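Local coordinates for chorismate mutase and shikimate 5-dehydrogenase fusion protein (Clostridium acetobutylicum, PDB 3FBT) that probably catalyses the reversible NADPH-linked reduction of 3-dehydroshikimate to shikimate through the dehydrogenase part of a fusion with chorismate mutase, at residues G110-K115 with L237-S242; I124-G129 with S175-D180; I182-P187 with A210-Y215; V199-V204 with L223-E228. One frame throughout, in Å; residues are numbered along the deposited sequence.

Contact 1: G110-K115 with L237-S242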
loop_
_atom_site.group_PDB
_atom_site.type_symbol
_atom_site.label_atom_id
_atom_site.label_comp_id
_atom_site.label_asym_id
_atom_site.label_seq_id
_atom_site.Cartn_x
_atom_site.Cartn_y
_atom_site.Cartn_z
ATOM N N GLY A 110 20.557 -19.213 -10.015
ATOM C CA GLY A 110 20.758 -19.870 -11.304
ATOM C C GLY A 110 20.933 -18.882 -12.450
ATOM O O GLY A 110 21.715 -19.149 -13.372
ATOM N N LYS A 111 20.239 -17.735 -12.419
ATOM C CA LYS A 111 20.379 -16.832 -13.553
ATOM C C LYS A 111 21.761 -16.219 -13.553
ATOM O O LYS A 111 22.337 -15.887 -14.625
ATOM C CB LYS A 111 19.299 -15.736 -13.598
ATOM C CG LYS A 111 17.854 -16.243 -13.723
ATOM C CD LYS A 111 17.330 -16.440 -15.135
ATOM C CE LYS A 111 15.997 -17.307 -15.098
ATOM N NZ LYS A 111 15.341 -17.628 -16.430
ATOM N N MET A 112 22.284 -16.009 -12.344
ATOM C CA MET A 112 23.586 -15.409 -12.168
ATOM C C MET A 112 24.750 -16.326 -12.710
ATOM O O MET A 112 25.675 -15.854 -13.389
ATOM C CB MET A 112 23.775 -15.054 -10.707
ATOM C CG MET A 112 25.051 -14.273 -10.417
ATOM S SD MET A 112 25.546 -14.228 -8.639
ATOM C CE MET A 112 25.053 -15.728 -7.983
ATOM N N LEU A 113 24.693 -17.609 -12.377
ATOM C CA LEU A 113 25.655 -18.606 -12.863
ATOM C C LEU A 113 25.545 -18.639 -14.415
ATOM O O LEU A 113 26.533 -18.451 -15.072
ATOM C CB LEU A 113 25.390 -19.995 -12.258
ATOM C CG LEU A 113 25.494 -20.037 -10.712
ATOM C CD1 LEU A 113 25.314 -21.422 -10.094
ATOM C CD2 LEU A 113 26.776 -19.404 -10.223
ATOM N N SER A 114 24.350 -18.807 -14.986
ATOM C CA SER A 114 24.260 -18.857 -16.461
ATOM C C SER A 114 24.865 -17.644 -17.064
ATOM O O SER A 114 25.704 -17.754 -17.958
ATOM C CB SER A 114 22.853 -18.966 -16.949
ATOM O OG SER A 114 22.224 -19.954 -16.183
ATOM N N LYS A 115 24.454 -16.485 -16.567
ATOM C CA LYS A 115 24.861 -15.247 -17.149
ATOM C C LYS A 115 26.365 -15.052 -17.114
ATOM O O LYS A 115 26.943 -14.608 -18.087
ATOM C CB LYS A 115 24.168 -14.071 -16.490
ATOM C CG LYS A 115 24.499 -12.708 -17.160
ATOM C CD LYS A 115 23.661 -12.575 -18.429
ATOM C CE LYS A 115 23.803 -11.203 -19.058
ATOM N NZ LYS A 115 22.575 -10.890 -19.939
ATOM N N LEU A 237 24.951 -8.972 -7.962
ATOM C CA LEU A 237 24.001 -8.025 -8.558
ATOM C C LEU A 237 23.005 -8.656 -9.528
ATOM O O LEU A 237 21.787 -8.414 -9.441
ATOM C CB LEU A 237 24.718 -6.849 -9.182
ATOM C CG LEU A 237 23.887 -5.671 -9.651
ATOM C CD1 LEU A 237 22.839 -5.234 -8.563
ATOM C CD2 LEU A 237 24.903 -4.556 -9.940
ATOM N N TYR A 238 23.485 -9.545 -10.390
ATOM C CA TYR A 238 22.598 -10.164 -11.313
ATOM C C TYR A 238 21.554 -11.025 -10.589
ATOM O O TYR A 238 20.426 -11.173 -11.040
ATOM C CB TYR A 238 23.372 -10.983 -12.345
ATOM C CG TYR A 238 22.562 -11.162 -13.588
ATOM C CD1 TYR A 238 22.428 -10.121 -14.506
ATOM C CD2 TYR A 238 21.890 -12.340 -13.817
ATOM C CE1 TYR A 238 21.614 -10.265 -15.623
ATOM C CE2 TYR A 238 21.090 -12.516 -14.955
ATOM C CZ TYR A 238 20.962 -11.470 -15.841
ATOM O OH TYR A 238 20.165 -11.663 -16.977
ATOM N N MET A 239 21.935 -11.637 -9.473
ATOM C CA MET A 239 21.017 -12.421 -8.716
ATOM C C MET A 239 19.920 -11.499 -8.131
ATOM O O MET A 239 18.776 -11.809 -8.233
ATOM C CB MET A 239 21.765 -13.169 -7.577
ATOM C CG MET A 239 20.828 -14.027 -6.655
ATOM S SD MET A 239 21.832 -14.992 -5.421
ATOM C CE MET A 239 20.583 -15.767 -4.413
ATOM N N LEU A 240 20.297 -10.403 -7.487
ATOM C CA LEU A 240 19.341 -9.473 -6.946
ATOM C C LEU A 240 18.347 -9.021 -8.017
ATOM O O LEU A 240 17.145 -9.015 -7.778
ATOM C CB LEU A 240 20.065 -8.264 -6.390
ATOM C CG LEU A 240 19.171 -7.234 -5.675
ATOM C CD1 LEU A 240 18.608 -7.807 -4.340
ATOM C CD2 LEU A 240 20.075 -5.999 -5.416
ATOM N N VAL A 241 18.843 -8.650 -9.202
ATOM C CA VAL A 241 17.983 -8.151 -10.252
ATOM C C VAL A 241 17.141 -9.219 -10.771
ATOM O O VAL A 241 15.940 -9.012 -10.969
ATOM C CB VAL A 241 18.773 -7.427 -11.377
ATOM C CG1 VAL A 241 17.868 -7.139 -12.565
ATOM C CG2 VAL A 241 19.324 -6.150 -10.794
ATOM N N SER A 242 17.675 -10.423 -10.895
ATOM C CA SER A 242 16.839 -11.564 -11.367
ATOM C C SER A 242 15.832 -12.076 -10.385
ATOM O O SER A 242 14.767 -12.568 -10.763
ATOM C CB SER A 242 17.724 -12.766 -11.774
ATOM O OG SER A 242 18.628 -12.283 -12.754
#

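Contact 2: I124-G129 with S175-D180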
loop_
_atom_site.group_PDB
_atom_site.type_symbol
_atom_site.label_atom_id
_atom_site.label_comp_id
_atom_site.label_asym_id
_atom_site.label_seq_id
_atom_site.Cartn_x
_atom_site.Cartn_y
_atom_site.Cartn_z
ATOM N N ILE A 124 33.407 -29.322 -8.367
ATOM C CA ILE A 124 33.586 -29.358 -6.903
ATOM C C ILE A 124 33.148 -27.999 -6.353
ATOM O O ILE A 124 33.767 -26.932 -6.661
ATOM C CB ILE A 124 35.035 -29.647 -6.471
ATOM C CG1 ILE A 124 35.445 -31.074 -6.890
ATOM C CG2 ILE A 124 35.183 -29.402 -4.890
ATOM C CD1 ILE A 124 36.999 -31.356 -6.838
ATOM N N CYS A 125 32.055 -28.021 -5.598
ATOM C CA CYS A 125 31.482 -26.739 -5.183
ATOM C C CYS A 125 31.558 -26.510 -3.682
ATOM O O CYS A 125 31.120 -27.378 -2.903
ATOM C CB CYS A 125 30.033 -26.698 -5.591
ATOM S SG CYS A 125 29.836 -26.807 -7.407
ATOM N N VAL A 126 32.083 -25.343 -3.325
ATOM C CA VAL A 126 32.274 -24.987 -1.947
ATOM C C VAL A 126 31.442 -23.797 -1.492
ATOM O O VAL A 126 31.592 -22.695 -1.981
ATOM C CB VAL A 126 33.807 -24.749 -1.644
ATOM C CG1 VAL A 126 33.973 -24.196 -0.250
ATOM C CG2 VAL A 126 34.524 -26.107 -1.770
ATOM N N VAL A 127 30.590 -24.013 -0.524
ATOM C CA VAL A 127 29.770 -22.909 0.005
ATOM C C VAL A 127 30.243 -22.388 1.352
ATOM O O VAL A 127 30.401 -23.165 2.330
ATOM C CB VAL A 127 28.279 -23.353 0.149
ATOM C CG1 VAL A 127 27.386 -22.169 0.601
ATOM C CG2 VAL A 127 27.768 -23.975 -1.093
ATOM N N LEU A 128 30.420 -21.068 1.439
ATOM C CA LEU A 128 30.823 -20.454 2.688
ATOM C C LEU A 128 29.651 -19.903 3.481
ATOM O O LEU A 128 28.904 -19.044 2.978
ATOM C CB LEU A 128 31.815 -19.323 2.464
ATOM C CG LEU A 128 32.925 -19.665 1.463
ATOM C CD1 LEU A 128 33.761 -18.391 1.294
ATOM C CD2 LEU A 128 33.708 -20.826 1.911
ATOM N N GLY A 129 29.513 -20.376 4.721
ATOM C CA GLY A 129 28.362 -20.087 5.588
ATOM C C GLY A 129 27.116 -20.953 5.407
ATOM O O GLY A 129 26.860 -21.536 4.356
ATOM N N SER A 175 41.191 -25.054 4.306
ATOM C CA SER A 175 42.510 -24.649 3.852
ATOM C C SER A 175 43.351 -25.799 3.254
ATOM O O SER A 175 44.325 -25.543 2.547
ATOM C CB SER A 175 43.250 -23.842 4.928
ATOM O OG SER A 175 43.862 -24.705 5.843
ATOM N N ASN A 176 42.946 -27.046 3.501
ATOM C CA ASN A 176 43.504 -28.206 2.814
ATOM C C ASN A 176 42.707 -28.671 1.572
ATOM O O ASN A 176 43.025 -29.706 0.995
ATOM C CB ASN A 176 43.571 -29.414 3.765
ATOM C CG ASN A 176 44.314 -29.117 5.047
ATOM O OD1 ASN A 176 45.394 -28.549 5.022
ATOM N ND2 ASN A 176 43.724 -29.485 6.184
ATOM N N LEU A 177 41.664 -27.944 1.164
ATOM C CA LEU A 177 40.840 -28.450 0.066
ATOM C C LEU A 177 41.065 -27.701 -1.270
ATOM O O LEU A 177 41.230 -26.489 -1.292
ATOM C CB LEU A 177 39.374 -28.473 0.435
ATOM C CG LEU A 177 38.737 -29.548 -0.457
ATOM C CD1 LEU A 177 38.382 -30.799 0.362
ATOM C CD2 LEU A 177 37.539 -29.009 -1.256
ATOM N N LYS A 178 41.073 -28.422 -2.397
ATOM C CA LYS A 178 41.087 -27.696 -3.672
ATOM C C LYS A 178 39.769 -27.972 -4.427
ATOM O O LYS A 178 39.162 -29.044 -4.277
ATOM C CB LYS A 178 42.350 -28.036 -4.470
ATOM C CG LYS A 178 42.483 -27.314 -5.774
ATOM C CD LYS A 178 43.775 -27.748 -6.463
ATOM C CE LYS A 178 44.921 -26.919 -5.946
ATOM N NZ LYS A 178 45.093 -25.795 -6.908
ATOM N N GLY A 179 39.285 -26.991 -5.194
ATOM C CA GLY A 179 38.044 -27.209 -5.921
ATOM C C GLY A 179 37.814 -26.259 -7.078
ATOM O O GLY A 179 38.658 -25.471 -7.419
ATOM N N ASP A 180 36.627 -26.319 -7.639
ATOM C CA ASP A 180 36.278 -25.556 -8.830
ATOM C C ASP A 180 35.592 -24.229 -8.514
ATOM O O ASP A 180 36.048 -23.181 -8.950
ATOM C CB ASP A 180 35.391 -26.465 -9.669
ATOM C CG ASP A 180 36.095 -27.821 -10.014
ATOM O OD1 ASP A 180 37.251 -27.736 -10.472
ATOM O OD2 ASP A 180 35.525 -28.962 -9.827
#

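Contact 3: I182-P187 with A210-Y215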
loop_
_atom_site.group_PDB
_atom_site.type_symbol
_atom_site.label_atom_id
_atom_site.label_comp_id
_atom_site.label_asym_id
_atom_site.label_seq_id
_atom_site.Cartn_x
_atom_site.Cartn_y
_atom_site.Cartn_z
ATOM N N ILE A 182 33.777 -21.648 -5.541
ATOM C CA ILE A 182 33.646 -21.292 -4.141
ATOM C C ILE A 182 32.718 -20.067 -4.019
ATOM O O ILE A 182 32.879 -19.061 -4.725
ATOM C CB ILE A 182 35.048 -20.995 -3.454
ATOM C CG1 ILE A 182 34.898 -20.517 -2.021
ATOM C CG2 ILE A 182 35.858 -19.972 -4.231
ATOM C CD1 ILE A 182 36.278 -20.089 -1.339
ATOM N N ILE A 183 31.746 -20.188 -3.116
ATOM C CA ILE A 183 30.601 -19.265 -3.037
ATOM C C ILE A 183 30.465 -18.704 -1.620
ATOM O O ILE A 183 30.306 -19.467 -0.668
ATOM C CB ILE A 183 29.310 -20.020 -3.398
ATOM C CG1 ILE A 183 29.447 -20.665 -4.782
ATOM C CG2 ILE A 183 28.060 -19.068 -3.320
ATOM C CD1 ILE A 183 28.627 -21.900 -4.926
ATOM N N ASN A 184 30.496 -17.398 -1.485
ATOM C CA ASN A 184 30.325 -16.760 -0.207
ATOM C C ASN A 184 28.858 -16.530 0.087
ATOM O O ASN A 184 28.189 -15.795 -0.623
ATOM C CB ASN A 184 30.963 -15.396 -0.224
ATOM C CG ASN A 184 30.785 -14.711 1.072
ATOM O OD1 ASN A 184 30.977 -15.342 2.114
ATOM N ND2 ASN A 184 30.369 -13.419 1.051
ATOM N N CYS A 185 28.353 -17.165 1.125
ATOM C CA CYS A 185 26.997 -16.923 1.580
ATOM C C CYS A 185 26.976 -16.230 2.952
ATOM O O CYS A 185 25.914 -16.087 3.552
ATOM C CB CYS A 185 26.280 -18.276 1.662
ATOM S SG CYS A 185 25.753 -18.833 0.051
ATOM N N THR A 186 28.142 -15.789 3.426
ATOM C CA THR A 186 28.303 -15.179 4.757
ATOM C C THR A 186 28.149 -13.685 4.676
ATOM O O THR A 186 28.208 -13.144 3.610
ATOM C CB THR A 186 29.798 -15.340 5.382
ATOM O OG1 THR A 186 30.681 -14.383 4.783
ATOM C CG2 THR A 186 30.353 -16.695 5.186
ATOM N N PRO A 187 28.035 -13.011 5.842
ATOM C CA PRO A 187 27.986 -11.516 5.750
ATOM C C PRO A 187 29.315 -10.787 5.736
ATOM O O PRO A 187 29.300 -9.561 5.632
ATOM C CB PRO A 187 27.180 -11.070 6.999
ATOM C CG PRO A 187 27.282 -12.236 7.945
ATOM C CD PRO A 187 27.312 -13.505 7.029
ATOM N N ALA A 210 35.026 -17.630 -8.293
ATOM C CA ALA A 210 34.646 -17.112 -7.039
ATOM C C ALA A 210 33.298 -16.438 -7.264
ATOM O O ALA A 210 33.263 -15.559 -8.109
ATOM C CB ALA A 210 35.657 -16.064 -6.610
ATOM N N VAL A 211 32.234 -16.823 -6.526
ATOM C CA VAL A 211 30.892 -16.170 -6.557
ATOM C C VAL A 211 30.578 -15.555 -5.154
ATOM O O VAL A 211 30.474 -16.289 -4.165
ATOM C CB VAL A 211 29.729 -17.189 -6.921
ATOM C CG1 VAL A 211 28.288 -16.475 -7.109
ATOM C CG2 VAL A 211 30.033 -18.003 -8.167
ATOM N N ASP A 212 30.451 -14.245 -5.050
ATOM C CA ASP A 212 29.956 -13.626 -3.819
ATOM C C ASP A 212 28.489 -13.197 -3.985
ATOM O O ASP A 212 28.138 -12.547 -4.948
ATOM C CB ASP A 212 30.760 -12.390 -3.476
ATOM C CG ASP A 212 30.697 -12.063 -1.983
ATOM O OD1 ASP A 212 29.691 -12.443 -1.353
ATOM O OD2 ASP A 212 31.685 -11.481 -1.420
ATOM N N LEU A 213 27.622 -13.543 -3.052
ATOM C CA LEU A 213 26.215 -13.101 -3.160
ATOM C C LEU A 213 26.042 -11.652 -2.710
ATOM O O LEU A 213 24.990 -11.061 -2.913
ATOM C CB LEU A 213 25.259 -13.983 -2.360
ATOM C CG LEU A 213 24.608 -15.210 -2.932
ATOM C CD1 LEU A 213 25.677 -16.169 -3.470
ATOM C CD2 LEU A 213 23.908 -15.766 -1.758
ATOM N N ILE A 214 27.066 -11.091 -2.086
ATOM C CA ILE A 214 27.162 -9.663 -1.873
ATOM C C ILE A 214 27.342 -8.873 -3.178
ATOM O O ILE A 214 28.149 -9.272 -4.055
ATOM C CB ILE A 214 28.369 -9.404 -1.009
ATOM C CG1 ILE A 214 28.173 -10.158 0.333
ATOM C CG2 ILE A 214 28.634 -7.838 -0.891
ATOM C CD1 ILE A 214 29.465 -10.275 1.180
ATOM N N TYR A 215 26.615 -7.745 -3.301
ATOM C CA TYR A 215 26.635 -6.885 -4.527
ATOM C C TYR A 215 27.000 -5.453 -4.153
ATOM O O TYR A 215 27.173 -4.583 -5.011
ATOM C CB TYR A 215 25.241 -6.839 -5.236
ATOM C CG TYR A 215 24.097 -6.486 -4.299
ATOM C CD1 TYR A 215 23.817 -5.153 -3.941
ATOM C CD2 TYR A 215 23.346 -7.483 -3.728
ATOM C CE1 TYR A 215 22.770 -4.849 -3.023
ATOM C CE2 TYR A 215 22.342 -7.208 -2.847
ATOM C CZ TYR A 215 22.052 -5.909 -2.508
ATOM O OH TYR A 215 21.046 -5.749 -1.611
#

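Contact 4: V199-V204 with L223-E228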
loop_
_atom_site.group_PDB
_atom_site.type_symbol
_atom_site.label_atom_id
_atom_site.label_comp_id
_atom_site.label_asym_id
_atom_site.label_seq_id
_atom_site.Cartn_x
_atom_site.Cartn_y
_atom_site.Cartn_z
ATOM N N VAL A 199 37.492 -15.922 3.722
ATOM C CA VAL A 199 38.681 -16.804 3.591
ATOM C C VAL A 199 39.949 -16.060 3.134
ATOM O O VAL A 199 39.882 -14.901 2.678
ATOM C CB VAL A 199 38.409 -18.026 2.650
ATOM C CG1 VAL A 199 37.254 -18.892 3.160
ATOM C CG2 VAL A 199 38.067 -17.580 1.312
ATOM N N ASP A 200 41.125 -16.693 3.270
ATOM C CA ASP A 200 42.355 -16.026 2.802
ATOM C C ASP A 200 42.471 -16.162 1.291
ATOM O O ASP A 200 41.867 -17.062 0.694
ATOM C CB ASP A 200 43.623 -16.620 3.433
ATOM C CG ASP A 200 43.664 -16.484 4.949
ATOM O OD1 ASP A 200 43.601 -15.332 5.441
ATOM O OD2 ASP A 200 43.771 -17.541 5.656
ATOM N N LYS A 201 43.258 -15.280 0.681
ATOM C CA LYS A 201 43.466 -15.286 -0.795
ATOM C C LYS A 201 44.081 -16.559 -1.308
ATOM O O LYS A 201 43.810 -17.045 -2.421
ATOM C CB LYS A 201 44.395 -14.158 -1.207
ATOM C CG LYS A 201 44.744 -14.253 -2.677
ATOM C CD LYS A 201 45.453 -13.023 -3.160
ATOM C CE LYS A 201 46.029 -13.287 -4.549
ATOM N NZ LYS A 201 47.317 -14.094 -4.522
ATOM N N GLU A 202 44.945 -17.116 -0.483
ATOM C CA GLU A 202 45.509 -18.447 -0.749
ATOM C C GLU A 202 44.417 -19.481 -0.850
ATOM O O GLU A 202 44.579 -20.542 -1.492
ATOM C CB GLU A 202 46.429 -18.782 0.425
ATOM C CG GLU A 202 45.992 -17.966 1.623
ATOM C CD GLU A 202 46.711 -18.325 2.852
ATOM O OE1 GLU A 202 47.882 -18.752 2.718
ATOM O OE2 GLU A 202 46.112 -18.184 3.953
ATOM N N VAL A 203 43.292 -19.253 -0.161
ATOM C CA VAL A 203 42.193 -20.215 -0.344
ATOM C C VAL A 203 41.473 -19.926 -1.633
ATOM O O VAL A 203 41.186 -20.828 -2.452
ATOM C CB VAL A 203 41.218 -20.300 0.843
ATOM C CG1 VAL A 203 40.110 -21.224 0.478
ATOM C CG2 VAL A 203 41.972 -20.803 2.141
ATOM N N VAL A 204 41.191 -18.659 -1.829
ATOM C CA VAL A 204 40.516 -18.265 -3.023
ATOM C C VAL A 204 41.290 -18.839 -4.194
ATOM O O VAL A 204 40.698 -19.338 -5.139
ATOM C CB VAL A 204 40.482 -16.750 -3.144
ATOM C CG1 VAL A 204 39.706 -16.300 -4.400
ATOM C CG2 VAL A 204 39.937 -16.123 -1.875
ATOM N N LEU A 223 36.306 -10.903 -3.437
ATOM C CA LEU A 223 36.397 -10.883 -4.877
ATOM C C LEU A 223 37.688 -10.238 -5.493
ATOM O O LEU A 223 38.141 -10.655 -6.566
ATOM C CB LEU A 223 35.148 -10.247 -5.476
ATOM C CG LEU A 223 33.828 -11.016 -5.296
ATOM C CD1 LEU A 223 32.745 -10.170 -5.917
ATOM C CD2 LEU A 223 33.878 -12.419 -5.966
ATOM N N LYS A 224 38.234 -9.218 -4.842
ATOM C CA LYS A 224 39.540 -8.680 -5.225
ATOM C C LYS A 224 40.548 -9.841 -5.254
ATOM O O LYS A 224 41.123 -10.204 -6.329
ATOM C CB LYS A 224 39.993 -7.628 -4.206
ATOM C CG LYS A 224 41.358 -7.039 -4.543
ATOM C CD LYS A 224 42.034 -6.451 -3.351
ATOM C CE LYS A 224 41.143 -5.401 -2.649
ATOM N NZ LYS A 224 41.989 -4.357 -1.942
ATOM N N TYR A 225 40.688 -10.467 -4.083
ATOM C CA TYR A 225 41.461 -11.692 -3.923
ATOM C C TYR A 225 41.366 -12.583 -5.124
ATOM O O TYR A 225 42.374 -13.119 -5.578
ATOM C CB TYR A 225 40.945 -12.509 -2.746
ATOM C CG TYR A 225 41.333 -11.976 -1.424
ATOM C CD1 TYR A 225 42.140 -10.860 -1.311
ATOM C CD2 TYR A 225 40.909 -12.622 -0.259
ATOM C CE1 TYR A 225 42.510 -10.373 -0.049
ATOM C CE2 TYR A 225 41.232 -12.158 0.967
ATOM C CZ TYR A 225 42.051 -11.056 1.085
ATOM O OH TYR A 225 42.367 -10.637 2.361
ATOM N N ALA A 226 40.138 -12.817 -5.585
ATOM C CA ALA A 226 39.912 -13.667 -6.724
ATOM C C ALA A 226 40.525 -13.010 -7.953
ATOM O O ALA A 226 41.035 -13.714 -8.840
ATOM C CB ALA A 226 38.415 -13.892 -6.925
ATOM N N ARG A 227 40.507 -11.675 -7.997
ATOM C CA ARG A 227 41.008 -10.953 -9.191
ATOM C C ARG A 227 42.511 -11.168 -9.323
ATOM O O ARG A 227 43.005 -11.794 -10.271
ATOM C CB ARG A 227 40.677 -9.449 -9.128
ATOM C CG ARG A 227 41.323 -8.629 -10.268
ATOM C CD ARG A 227 40.696 -7.251 -10.417
ATOM N NE ARG A 227 40.520 -6.563 -9.154
ATOM C CZ ARG A 227 41.509 -6.063 -8.442
ATOM N NH1 ARG A 227 42.763 -6.206 -8.870
ATOM N NH2 ARG A 227 41.259 -5.439 -7.298
ATOM N N GLU A 228 43.221 -10.658 -8.336
ATOM C CA GLU A 228 44.637 -10.938 -8.164
ATOM C C GLU A 228 45.108 -12.370 -8.487
ATOM O O GLU A 228 46.252 -12.537 -8.901
ATOM C CB GLU A 228 45.020 -10.598 -6.747
ATOM C CG GLU A 228 44.454 -9.288 -6.309
ATOM C CD GLU A 228 45.058 -8.819 -5.003
ATOM O OE1 GLU A 228 44.953 -7.619 -4.683
ATOM O OE2 GLU A 228 45.661 -9.658 -4.301
#

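Contact 1: G110-K115 with L237-S242
The carbonyl oxygen of Y238 is gripped twice by S242: by its backbone N, the ordinary helical bond, and by its hydroxyl, S242 OG to Y238 O at 2.7 Å. The hydroxyl reaches back because chi1 of -56° sets OG beside its own N, and it meets the oxygen from above the carbonyl plane. S242 OG, thus tied to its own helix, also touches the neighbouring one, 3.6 Å from K111 CB. Packing is centred on the ring of Y238, whose CG stands anti to the backbone N. K115 crosses that ring at about a right angle and lays its aliphatic chain over one face: K115 CG sits 3.9 Å from the Y238 ring centroid, only 8° off the normal, a clear CH-pi contact. Beyond the ring, K115 NZ forms salt bridges with D262 and E258 of helix 258-273, which probably helps to hold the chain over the face. Beside this pair, M112 and M239 cross obliquely, M112 SD lying 4.1 Å from M239 CB, while M112 and Y238 slide past each other in opposite directions, meeting through M112 CG and Y238 CB. M239 also reaches L213, a predicted NADP(+) site. The segment axes come within 8.1 Å at 132°, an oblique, largely antiparallel packing of helix 105-115 against helix 237-252, beside the probable cofactor site of a Rossmann-type shikimate dehydrogenase domain.

Contact 2: I124-G129 with S175-D180
I124 and D180 set their side chains across each other at about a right angle, and this crossing brings the aspartate carboxylate to the backbone of I124. With chi1 of -57°, D180 CG lies anti to its own carbonyl carbon, beside its backbone N, so the acid curls back on the side from which that N also donates. D180 OD2 accepts a hydrogen bond from I124 N at 2.6 Å through its anti lone pair, in a nearly straight bond of 163°. In return D180 N donates to I124 O at 3.1 Å, in the plane of that carbonyl and on a lone pair, though at a more bent 141°. I124 is therefore held at both its N-H and its C=O by one residue of the loop. The same carboxylate oxygen packs on the isoleucine, with D180 OD2 only 3.5 Å from I124 CB. The methyl branch, I124 CG2, anti to its backbone N, lies 3.7 Å from G179 CA, so that it packs on the loop backbone. Further along, L177 CD2 touches both I124 and V126, 4.3 Å from I124 CG2 and 4.2 Å from V126 CG2. V126 continues inward onto Y150 and V152 of strand 148-153. The loop leads into strand 181-184, the neighbour of 124-128 in the parallel sheet of the Rossmann-type domain, and V181 bonds the backbone of I124 and V126. The paired bonds thus fix the loop to the backbone of I124, and donation from I124 N probably helps to stabilise the negative charge of D180.

Contact 3: I182-P187 with A210-Y215
Strands 182-184 and 210-212, the two strands of a beta-alpha-beta unit in the parallel sheet, run 16° apart, laced by V211 N to I182 O at 2.9 Å and N184 N to V211 O at 2.9 Å, with a weak bond from L213 N to N184 O beyond. N184 and D212 stand side by side on the same face and point the same way. Both have CG anti to the backbone N, yet amide and carboxylate planes are turned 81° apart. N184 ND2 gives D212 OD1 a hydrogen bond of 2.7 Å, with the oxygen almost in the amide plane but the donor above the carboxylate. The same D212 OD1 accepts I214 N at 3.0 Å, closing an Asx turn, while D212 OD2 bonds T220. At the other end of the amide, N184 OD1 makes a second Asx turn by accepting T186 N, from well above its plane, and also takes a bond in its plane, on a lone pair, from T186 OG1 at 2.9 Å. The tip of I214 lies against this network, its CD1 3.3 Å from N184 ND2. On the opposite face, I183 lies alongside V211; just past the strands, L213 CD1 meets I183 CG2 at 3.8 Å and its other branch touches C185 SG. M112 and F109 of helix 105-115 pack on this side. L213 and Y215 are predicted to bind NADP(+) and shikimate respectively. Two adjacent, buried side chains therefore fix each other and both turns that leave the strands, and the N-H donors converging on D212 would tend to favour its charged form.

Contact 4: V199-V204 with L223-E228
This is a mainly apolar helix-to-helix contact near the edge of the nucleotide-binding domain, where short helix 201-204 and helix 221-228 lie next to each other on one side of the parallel sheet. Its centre is the ring of Y225: chi1 of -76° sets CG anti to the carbonyl carbon, and the ring lies against the other segment. K201 CB stands over one face, 3.9 Å from the Y225 ring centroid and displaced toward the rim, a CH-pi contact 17° off the normal. The ring edge meets V199 O, in plane, 3.5 Å from Y225 CE2. V204 crosses the tyrosine at about a right angle, its CG2 near the ring plane and 3.9 Å from Y225 CB. The other methyl of V204 turns to A226: V204 CG1 is 3.7 Å from A226 CB and closer still to its CA, so the backbone of helix 221-228 forms part of the surface. A226 in turn rests on A210 of strand 209-212, which joins helix 221-228 to the sheet. Toward solvent, the long K201 chain runs extended and bends only at chi4. Its CE lies 3.6 Å from E228 CB, and the two side chains cross at about a right angle. The opposite charges are near but not in contact, K201 NZ being 4.7 Å from E228 OE2, so any attraction is probably long-range. Helix 201-204 lies in the crossover connection between strands 181-184 and 209-212, and its packing on the following helix is that of successive beta-alpha-beta units in a Rossmann-type fold.

From the N terminus, helix 105-115 opens the large loop that contact 1 closes at helix 237-252, and all three other contacts fall within it. Contact 2 opens next, at strand 124-128, and closes at 175-180 before contact 3 begins at 182-187. Contacts 3 and 4 cross, since 199-204 precedes 210-215 and 223-228 follows it. Contact 2 meets contact 3 through neighbouring strands of one parallel sheet. Contact 4 packs against contact 3 on one face through A210 and A226, whereas contact 1 packs on the V211 and L213 side, M112 and M239 touching those residues. Together they tie strands 124-128, 181-184 and 209-212 to helices 105-115, 201-204, 221-228 and 237-252.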